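Local coordinates for protein 3-keto-5-aminohexanoate cleavage enzyme (Ralstonia eutropha, PDB 3C6C) that probably cleaves 3-keto-5-aminohexanoate or a related beta-keto acid with the help of a bound divalent metal ion, at residues P47-V55 and E86-T96; A144-N152 and Y162-M172. One frame throughout, in Å; residues are numbered along the deposited sequence. Where two conformers were deposited one is given.

Interaction 1: residues P47-V55 and E86-T96; sequences PAQIADACV and EVVDRVRSSGT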
loop_
_atom_site.group_PDB
_atom_site.type_symbol
_atom_site.label_atom_id
_atom_site.label_comp_id
_atom_site.label_asym_id
_atom_site.label_seq_id
_atom_site.Cartn_x
_atom_site.Cartn_y
_atom_site.Cartn_z
ATOM N N PRO A 47 37.839 10.005 21.681
ATOM C CA PRO A 47 36.941 11.142 21.622
ATOM C C PRO A 47 37.361 12.230 20.611
ATOM O O PRO A 47 36.515 12.883 20.000
ATOM C CB PRO A 47 36.964 11.655 23.075
ATOM C CG PRO A 47 37.121 10.385 23.871
ATOM C CD PRO A 47 38.122 9.600 23.074
ATOM N N ALA A 48 38.668 12.395 20.420
ATOM C CA ALA A 48 39.186 13.396 19.506
ATOM C C ALA A 48 38.809 12.995 18.073
ATOM O O ALA A 48 38.405 13.834 17.272
ATOM C CB ALA A 48 40.726 13.564 19.642
ATOM N N GLN A 49 38.941 11.712 17.769
ATOM C CA GLN A 49 38.628 11.201 16.415
ATOM C C GLN A 49 37.130 11.318 16.144
ATOM O O GLN A 49 36.671 11.636 15.026
ATOM C CB GLN A 49 39.081 9.754 16.243
ATOM C CG GLN A 49 40.593 9.611 16.139
ATOM C CD GLN A 49 41.077 8.221 16.400
ATOM O OE1 GLN A 49 40.340 7.373 16.893
ATOM N NE2 GLN A 49 42.357 7.980 16.114
ATOM N N ILE A 50 36.368 11.068 17.189
ATOM C CA ILE A 50 34.889 11.089 17.085
ATOM C C ILE A 50 34.399 12.524 16.885
ATOM O O ILE A 50 33.569 12.785 16.044
ATOM C CB ILE A 50 34.226 10.409 18.314
ATOM C CG1 ILE A 50 34.541 8.913 18.299
ATOM C CG2 ILE A 50 32.725 10.638 18.342
ATOM C CD1 ILE A 50 34.194 8.144 19.548
ATOM N N ALA A 51 34.975 13.455 17.638
ATOM C CA ALA A 51 34.689 14.881 17.463
ATOM C C ALA A 51 35.110 15.314 16.069
ATOM O O ALA A 51 34.381 16.026 15.382
ATOM C CB ALA A 51 35.386 15.769 18.561
ATOM N N ASP A 52 36.301 14.894 15.658
ATOM C CA ASP A 52 36.824 15.268 14.335
ATOM C C ASP A 52 35.830 14.820 13.251
ATOM O O ASP A 52 35.580 15.527 12.276
ATOM C CB ASP A 52 38.201 14.614 14.048
ATOM C CG ASP A 52 39.366 15.320 14.763
ATOM O OD1 ASP A 52 39.159 16.393 15.367
ATOM O OD2 ASP A 52 40.494 14.762 14.716
ATOM N N ALA A 53 35.234 13.654 13.467
ATOM C CA ALA A 53 34.295 13.046 12.499
ATOM C C ALA A 53 33.002 13.863 12.455
ATOM O O ALA A 53 32.402 14.036 11.404
ATOM C CB ALA A 53 34.009 11.564 12.851
ATOM N N CYS A 54 32.582 14.380 13.610
ATOM C CA CYS A 54 31.388 15.248 13.671
ATOM C C CYS A 54 31.616 16.514 12.879
ATOM O O CYS A 54 30.737 16.995 12.175
ATOM C CB CYS A 54 31.007 15.612 15.127
ATOM S SG CYS A 54 30.502 14.211 16.149
ATOM N N VAL A 55 32.812 17.074 13.040
ATOM C CA VAL A 55 33.171 18.320 12.360
ATOM C C VAL A 55 33.261 18.111 10.847
ATOM O O VAL A 55 32.787 18.924 10.066
ATOM C CB VAL A 55 34.476 18.940 12.951
ATOM C CG1 VAL A 55 34.968 20.136 12.090
ATOM C CG2 VAL A 55 34.217 19.394 14.411
ATOM N N GLU A 86 34.050 14.748 26.768
ATOM C CA GLU A 86 35.220 15.158 25.980
ATOM C C GLU A 86 34.801 15.385 24.524
ATOM O O GLU A 86 35.200 16.361 23.887
ATOM C CB GLU A 86 36.364 14.130 26.040
ATOM C CG GLU A 86 37.591 14.609 25.262
ATOM C CD GLU A 86 38.747 13.653 25.248
ATOM O OE1 GLU A 86 38.784 12.738 26.103
ATOM O OE2 GLU A 86 39.607 13.816 24.347
ATOM N N VAL A 87 33.956 14.491 24.013
ATOM C CA VAL A 87 33.523 14.622 22.610
ATOM C C VAL A 87 32.763 15.937 22.432
ATOM O O VAL A 87 33.049 16.714 21.530
ATOM C CB VAL A 87 32.650 13.445 22.090
ATOM C CG1 VAL A 87 32.012 13.816 20.710
ATOM C CG2 VAL A 87 33.501 12.140 21.975
ATOM N N VAL A 88 31.824 16.195 23.321
ATOM C CA VAL A 88 30.936 17.362 23.199
ATOM C C VAL A 88 31.732 18.655 23.384
ATOM O O VAL A 88 31.520 19.652 22.686
ATOM C CB VAL A 88 29.746 17.275 24.186
ATOM C CG1 VAL A 88 29.060 18.615 24.347
ATOM C CG2 VAL A 88 28.750 16.192 23.712
ATOM N N ASP A 89 32.688 18.596 24.315
ATOM C CA ASP A 89 33.564 19.747 24.581
ATOM C C ASP A 89 34.405 20.072 23.343
ATOM O O ASP A 89 34.570 21.234 22.977
ATOM C CB ASP A 89 34.458 19.536 25.806
ATOM C CG ASP A 89 33.685 19.604 27.127
ATOM O OD1 ASP A 89 32.496 20.014 27.119
ATOM O OD2 ASP A 89 34.284 19.243 28.179
ATOM N N ARG A 90 34.915 19.029 22.705
ATOM C CA ARG A 90 35.699 19.176 21.465
ATOM C C ARG A 90 34.883 19.746 20.310
ATOM O O ARG A 90 35.335 20.641 19.612
ATOM C CB ARG A 90 36.400 17.873 21.031
ATOM C CG ARG A 90 37.521 17.433 21.964
ATOM C CD ARG A 90 38.190 16.201 21.437
ATOM N NE ARG A 90 39.227 15.738 22.331
ATOM C CZ ARG A 90 40.491 16.161 22.265
ATOM N NH1 ARG A 90 40.841 17.047 21.352
ATOM N NH2 ARG A 90 41.399 15.696 23.092
ATOM N N VAL A 91 33.688 19.226 20.098
ATOM C CA VAL A 91 32.882 19.665 18.938
ATOM C C VAL A 91 32.485 21.126 19.166
ATOM O O VAL A 91 32.586 21.980 18.292
ATOM C CB VAL A 91 31.632 18.786 18.696
ATOM C CG1 VAL A 91 30.757 19.410 17.569
ATOM C CG2 VAL A 91 32.039 17.335 18.380
ATOM N N ARG A 92 32.078 21.401 20.385
ATOM C CA ARG A 92 31.574 22.731 20.746
ATOM C C ARG A 92 32.651 23.806 20.680
ATOM O O ARG A 92 32.325 24.985 20.567
ATOM C CB ARG A 92 30.910 22.749 22.134
ATOM C CG ARG A 92 29.529 22.151 22.104
ATOM C CD ARG A 92 28.939 21.954 23.483
ATOM N NE ARG A 92 27.567 21.475 23.421
ATOM C CZ ARG A 92 26.947 20.870 24.432
ATOM N NH1 ARG A 92 27.593 20.655 25.561
ATOM N NH2 ARG A 92 25.698 20.470 24.310
ATOM N N SER A 93 33.904 23.391 20.747
ATOM C CA SER A 93 35.032 24.328 20.747
ATOM C C SER A 93 35.782 24.278 19.419
ATOM O O SER A 93 36.857 24.845 19.257
ATOM C CB SER A 93 35.953 24.095 21.936
ATOM O OG SER A 93 36.581 22.842 21.907
ATOM N N SER A 94 35.166 23.614 18.461
ATOM C CA SER A 94 35.822 23.335 17.183
ATOM C C SER A 94 35.784 24.497 16.227
ATOM O O SER A 94 36.538 24.550 15.256
ATOM C CB SER A 94 35.137 22.170 16.469
ATOM O OG SER A 94 33.851 22.556 16.016
ATOM N N GLY A 95 34.838 25.362 16.468
ATOM C CA GLY A 95 34.544 26.489 15.564
ATOM C C GLY A 95 33.522 26.146 14.493
ATOM O O GLY A 95 33.186 26.968 13.659
ATOM N N THR A 96 33.028 24.921 14.574
ATOM C CA THR A 96 32.000 24.410 13.665
ATOM C C THR A 96 30.795 23.994 14.475
ATOM O O THR A 96 30.920 23.290 15.467
ATOM C CB THR A 96 32.515 23.217 12.837
ATOM O OG1 THR A 96 33.582 23.645 11.971
ATOM C CG2 THR A 96 31.395 22.587 11.996
HETATM O O HOH W 1 40.768 11.911 22.629
#
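Ala51 packs tightly between the two helices: its CB lies 3.4 Å from Arg90 CB and 3.7 Å from Val91 CG2. The short helix axes approach to 8.5 Å and cross at -42°. Apolar contacts fill the inner side. Val87 CG2, beside its own backbone N, rests against Pro47 CA at 3.6 Å and also meets Ile50 CG2. Cys54 CB touches Val91 CG2. On the barrel side, Val87 and Cys54 also touch Ile67 of strand 64-70.

The charged groups lie on the more exposed side. Arg90 runs extended from CG to NE and lays one face of its guanidinium over Ala48, whose CB stands 3.6 Å above the plane. NE and NH2 both grip Glu86 OE2, with NE at 2.8 Å from it on the anti lone pair. This salt bridge fixes the flat group over Ala48. A water donates to the same OE2 and accepts from Ala48 N. The Glu86 carboxylate also packs on the Pro47 ring, CD to CB 3.4 Å.

At the far end Val55 CG2 meets Ser94 OG, which accepts from Thr96 N in an ST turn. Such side-by-side packing of neighbouring helices is characteristic of the outer layer of a TIM beta/alpha-barrel.

Interaction 2: residues A144-N152 and Y162-M172; sequences ASLDITTGN and YLNTTRTLRAM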
loop_
_atom_site.group_PDB
_atom_site.type_symbol
_atom_site.label_atom_id
_atom_site.label_comp_id
_atom_site.label_asym_id
_atom_site.label_seq_id
_atom_site.Cartn_x
_atom_site.Cartn_y
_atom_site.Cartn_z
ATOM N N ALA A 144 18.714 13.424 22.154
ATOM C CA ALA A 144 19.266 12.093 22.521
ATOM C C ALA A 144 18.355 10.987 22.023
ATOM O O ALA A 144 17.141 11.157 21.941
ATOM C CB ALA A 144 19.506 11.968 24.037
ATOM N N SER A 145 18.975 9.871 21.652
ATOM C CA SER A 145 18.263 8.719 21.072
ATOM C C SER A 145 17.738 7.761 22.132
ATOM O O SER A 145 18.461 7.332 23.048
ATOM C CB SER A 145 19.178 7.965 20.102
ATOM O OG SER A 145 19.634 8.838 19.077
ATOM N N LEU A 146 16.483 7.415 21.960
ATOM C CA LEU A 146 15.738 6.536 22.844
ATOM C C LEU A 146 15.057 5.446 22.024
ATOM O O LEU A 146 14.174 5.726 21.203
ATOM C CB LEU A 146 14.678 7.338 23.590
ATOM C CG LEU A 146 14.020 6.660 24.808
ATOM C CD1 LEU A 146 15.035 6.261 25.846
ATOM C CD2 LEU A 146 12.984 7.576 25.403
ATOM N N ASP A 147 15.501 4.222 22.266
ATOM C CA ASP A 147 15.009 3.048 21.550
ATOM C C ASP A 147 13.759 2.582 22.280
ATOM O O ASP A 147 13.837 1.993 23.353
ATOM C CB ASP A 147 16.031 1.898 21.524
ATOM C CG ASP A 147 17.239 2.182 20.633
ATOM O OD1 ASP A 147 17.286 3.230 19.989
ATOM O OD2 ASP A 147 18.159 1.350 20.615
ATOM N N ILE A 148 12.601 2.885 21.709
ATOM C CA ILE A 148 11.329 2.695 22.452
ATOM C C ILE A 148 10.725 1.336 22.206
ATOM O O ILE A 148 9.593 1.207 21.759
ATOM C CB ILE A 148 10.298 3.828 22.231
ATOM C CG1 ILE A 148 9.973 4.062 20.756
ATOM C CG2 ILE A 148 10.792 5.090 22.968
ATOM C CD1 ILE A 148 8.700 4.898 20.609
ATOM N N THR A 149 11.530 0.335 22.510
ATOM C CA THR A 149 11.269 -1.053 22.130
ATOM C C THR A 149 11.916 -2.063 23.057
ATOM O O THR A 149 12.936 -1.799 23.661
ATOM C CB THR A 149 11.827 -1.336 20.706
ATOM O OG1 THR A 149 11.214 -2.516 20.164
ATOM C CG2 THR A 149 13.335 -1.511 20.720
ATOM N N THR A 150 11.272 -3.218 23.132
ATOM C CA THR A 150 11.840 -4.442 23.733
ATOM C C THR A 150 11.704 -5.527 22.701
ATOM O O THR A 150 10.644 -5.708 22.081
ATOM C CB THR A 150 11.084 -4.886 25.032
ATOM O OG1 THR A 150 11.414 -4.020 26.120
ATOM C CG2 THR A 150 11.400 -6.340 25.414
ATOM N N GLY A 151 12.783 -6.253 22.481
ATOM C CA GLY A 151 12.758 -7.256 21.434
ATOM C C GLY A 151 14.012 -8.063 21.254
ATOM O O GLY A 151 15.051 -7.764 21.818
ATOM N N ASN A 152 13.829 -9.137 20.505
ATOM C CA ASN A 152 14.921 -10.007 20.064
ATOM C C ASN A 152 15.749 -9.270 19.023
ATOM O O ASN A 152 15.238 -8.852 17.972
ATOM C CB ASN A 152 14.392 -11.303 19.446
ATOM C CG ASN A 152 13.711 -12.204 20.464
ATOM O OD1 ASN A 152 14.078 -12.190 21.629
ATOM N ND2 ASN A 152 12.724 -12.993 20.022
ATOM N N TYR A 162 16.926 -6.688 23.770
ATOM C CA TYR A 162 16.855 -5.259 24.141
ATOM C C TYR A 162 15.710 -5.119 25.094
ATOM O O TYR A 162 14.567 -5.384 24.728
ATOM C CB TYR A 162 16.529 -4.311 22.962
ATOM C CG TYR A 162 17.692 -3.606 22.305
ATOM C CD1 TYR A 162 18.877 -3.384 22.984
ATOM C CD2 TYR A 162 17.575 -3.124 21.009
ATOM C CE1 TYR A 162 19.936 -2.736 22.375
ATOM C CE2 TYR A 162 18.625 -2.473 20.384
ATOM C CZ TYR A 162 19.805 -2.285 21.075
ATOM O OH TYR A 162 20.855 -1.648 20.476
ATOM N N LEU A 163 16.022 -4.700 26.306
ATOM C CA LEU A 163 15.028 -4.582 27.388
ATOM C C LEU A 163 14.809 -3.152 27.842
ATOM O O LEU A 163 15.572 -2.577 28.647
ATOM C CB LEU A 163 15.412 -5.474 28.583
ATOM C CG LEU A 163 14.380 -5.533 29.709
ATOM C CD1 LEU A 163 13.164 -6.318 29.256
ATOM C CD2 LEU A 163 15.006 -6.128 30.984
ATOM N N ASN A 164 13.770 -2.587 27.254
ATOM C CA ASN A 164 13.293 -1.252 27.593
ATOM C C ASN A 164 11.805 -1.279 27.925
ATOM O O ASN A 164 10.949 -1.132 27.046
ATOM C CB ASN A 164 13.565 -0.291 26.435
ATOM C CG ASN A 164 15.043 -0.099 26.180
ATOM O OD1 ASN A 164 15.746 0.553 26.952
ATOM N ND2 ASN A 164 15.518 -0.666 25.095
ATOM N N THR A 165 11.521 -1.471 29.208
ATOM C CA THR A 165 10.146 -1.584 29.699
ATOM C C THR A 165 9.457 -0.256 29.487
ATOM O O THR A 165 10.095 0.786 29.466
ATOM C CB THR A 165 10.092 -1.964 31.201
ATOM O OG1 THR A 165 10.731 -0.929 31.956
ATOM C CG2 THR A 165 10.815 -3.293 31.474
ATOM N N THR A 166 8.152 -0.298 29.298
ATOM C CA THR A 166 7.396 0.935 29.067
ATOM C C THR A 166 7.528 1.840 30.304
ATOM O O THR A 166 7.468 3.075 30.233
ATOM C CB THR A 166 5.918 0.647 28.702
ATOM O OG1 THR A 166 5.322 -0.177 29.714
ATOM C CG2 THR A 166 5.821 -0.056 27.308
ATOM N N ARG A 167 7.764 1.194 31.438
ATOM C CA ARG A 167 7.931 1.899 32.718
ATOM C C ARG A 167 9.216 2.729 32.687
ATOM O O ARG A 167 9.265 3.930 33.023
ATOM C CB ARG A 167 7.999 0.873 33.857
ATOM C CG ARG A 167 8.196 1.449 35.237
ATOM C CD ARG A 167 8.154 0.330 36.302
ATOM N NE ARG A 167 9.188 -0.677 36.063
ATOM C CZ ARG A 167 9.038 -1.981 36.272
ATOM N NH1 ARG A 167 7.886 -2.455 36.722
ATOM N NH2 ARG A 167 10.035 -2.817 36.002
ATOM N N THR A 168 10.268 2.057 32.269
ATOM C CA THR A 168 11.572 2.710 32.089
ATOM C C THR A 168 11.554 3.789 31.014
ATOM O O THR A 168 12.148 4.848 31.175
ATOM C CB THR A 168 12.682 1.680 31.850
ATOM O OG1 THR A 168 12.905 1.016 33.098
ATOM C CG2 THR A 168 14.001 2.332 31.362
ATOM N N LEU A 169 10.838 3.522 29.929
ATOM C CA LEU A 169 10.755 4.480 28.824
ATOM C C LEU A 169 10.005 5.744 29.253
ATOM O O LEU A 169 10.370 6.885 28.885
ATOM C CB LEU A 169 10.099 3.843 27.588
ATOM C CG LEU A 169 10.945 2.775 26.877
ATOM C CD1 LEU A 169 10.100 2.097 25.786
ATOM C CD2 LEU A 169 12.258 3.354 26.332
ATOM N N ARG A 170 8.960 5.544 30.049
ATOM C CA ARG A 170 8.202 6.684 30.562
ATOM C C ARG A 170 9.095 7.555 31.454
ATOM O O ARG A 170 9.056 8.783 31.395
ATOM C CB ARG A 170 6.947 6.239 31.333
ATOM C CG ARG A 170 5.859 5.781 30.433
ATOM C CD ARG A 170 4.748 5.145 31.217
ATOM N NE ARG A 170 3.557 4.994 30.390
ATOM C CZ ARG A 170 3.046 3.822 30.022
ATOM N NH1 ARG A 170 3.591 2.685 30.451
ATOM N NH2 ARG A 170 1.974 3.801 29.250
ATOM N N ALA A 171 9.895 6.898 32.283
ATOM C CA ALA A 171 10.770 7.614 33.232
ATOM C C ALA A 171 11.864 8.388 32.488
ATOM O O ALA A 171 12.181 9.549 32.834
ATOM C CB ALA A 171 11.370 6.658 34.250
HETATM N N MSE A 172 12.389 7.757 31.441
HETATM C CA MSE A 172 13.432 8.342 30.571
HETATM C C MSE A 172 12.907 9.580 29.875
HETATM O O MSE A 172 13.543 10.629 29.834
HETATM C CB MSE A 172 13.862 7.356 29.474
HETATM C CG MSE A 172 14.627 6.121 29.957
HETATM SE SE MSE A 172 16.354 6.557 30.729
HETATM C CE MSE A 172 17.366 6.821 29.105
HETATM O O HOH W 2 20.758 1.046 21.023
#
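A beta-alpha unit of the TIM barrel is joined here to a small antiparallel hairpin. Barrel strand 143-147 leads through the hairpin strands 151-155 and 158-162 into helix 166-179, which packs back on that strand. At the hairpin base Gly151 and Tyr162 form an antiparallel hydrogen-bonded pair. Gly151 N donates to Tyr162 O at 3.0 Å, and Tyr162 N donates to Gly151 O at 2.9 Å.

Asn164 continues the link with two bonds. Its backbone N donates to Thr150 OG1 at 3.0 Å. Its ND2 reaches Thr149 O at 3.2 Å, almost in line with the C=O bond (171° at the oxygen). The acceptor lies in the amide plane. Arg132 binds the other end of this amide, OD1, so both ends are held. Thr150 OG1 is also bonded to Asn152 of a second subunit.

Leu169 plugs the turn from the helix side. With CG anti to the carbonyl carbon (chi1 -70°), its methyls meet the backbone of Asp147 and Ile148. CD1 sits 3.6 Å from Ile148 CA, and CD2 touches Asp147 O. Ile148 is the centre of an inverse gamma turn. Further back along the strand, Leu146 CD1 meets selenomethionine Met172 at CB and CE.

Asp147 OD2 lies 3.9 Å from Tyr162 CE2, and the carboxylate and ring planes are 59° apart. A water donates to OD2 at 2.6 Å and also hydrogen-bonds Tyr162 OH. The Asp147 side chain is about 7 Å from the nickel ion. The direct bonds thus fasten the hairpin base to the loop after the barrel strand. Water bridges Asp147 to Tyr162, while Leu169 and Met172 pack the helix on Leu146 and Ile148.

Both interactions belong to the beta/alpha-barrel, on opposite sides of the chain's centre. Their own centres are 28 Å apart and they do not touch. Interaction 1 joins two helices, 47-60 and 81-92, in the outer layer. It is partly buried, and none of its direct contacts between the segments is a hydrogen bond; its salt bridge stays within one helix. Interaction 2 joins a barrel strand, a hairpin and a helix. It is buried, and four direct hydrogen bonds connect its segments. Interaction 2 also lies nearer the nickel ion and borders a second subunit, whose Glu117 is hydrogen-bonded to Thr165. No other chain of the assembly touches interaction 1.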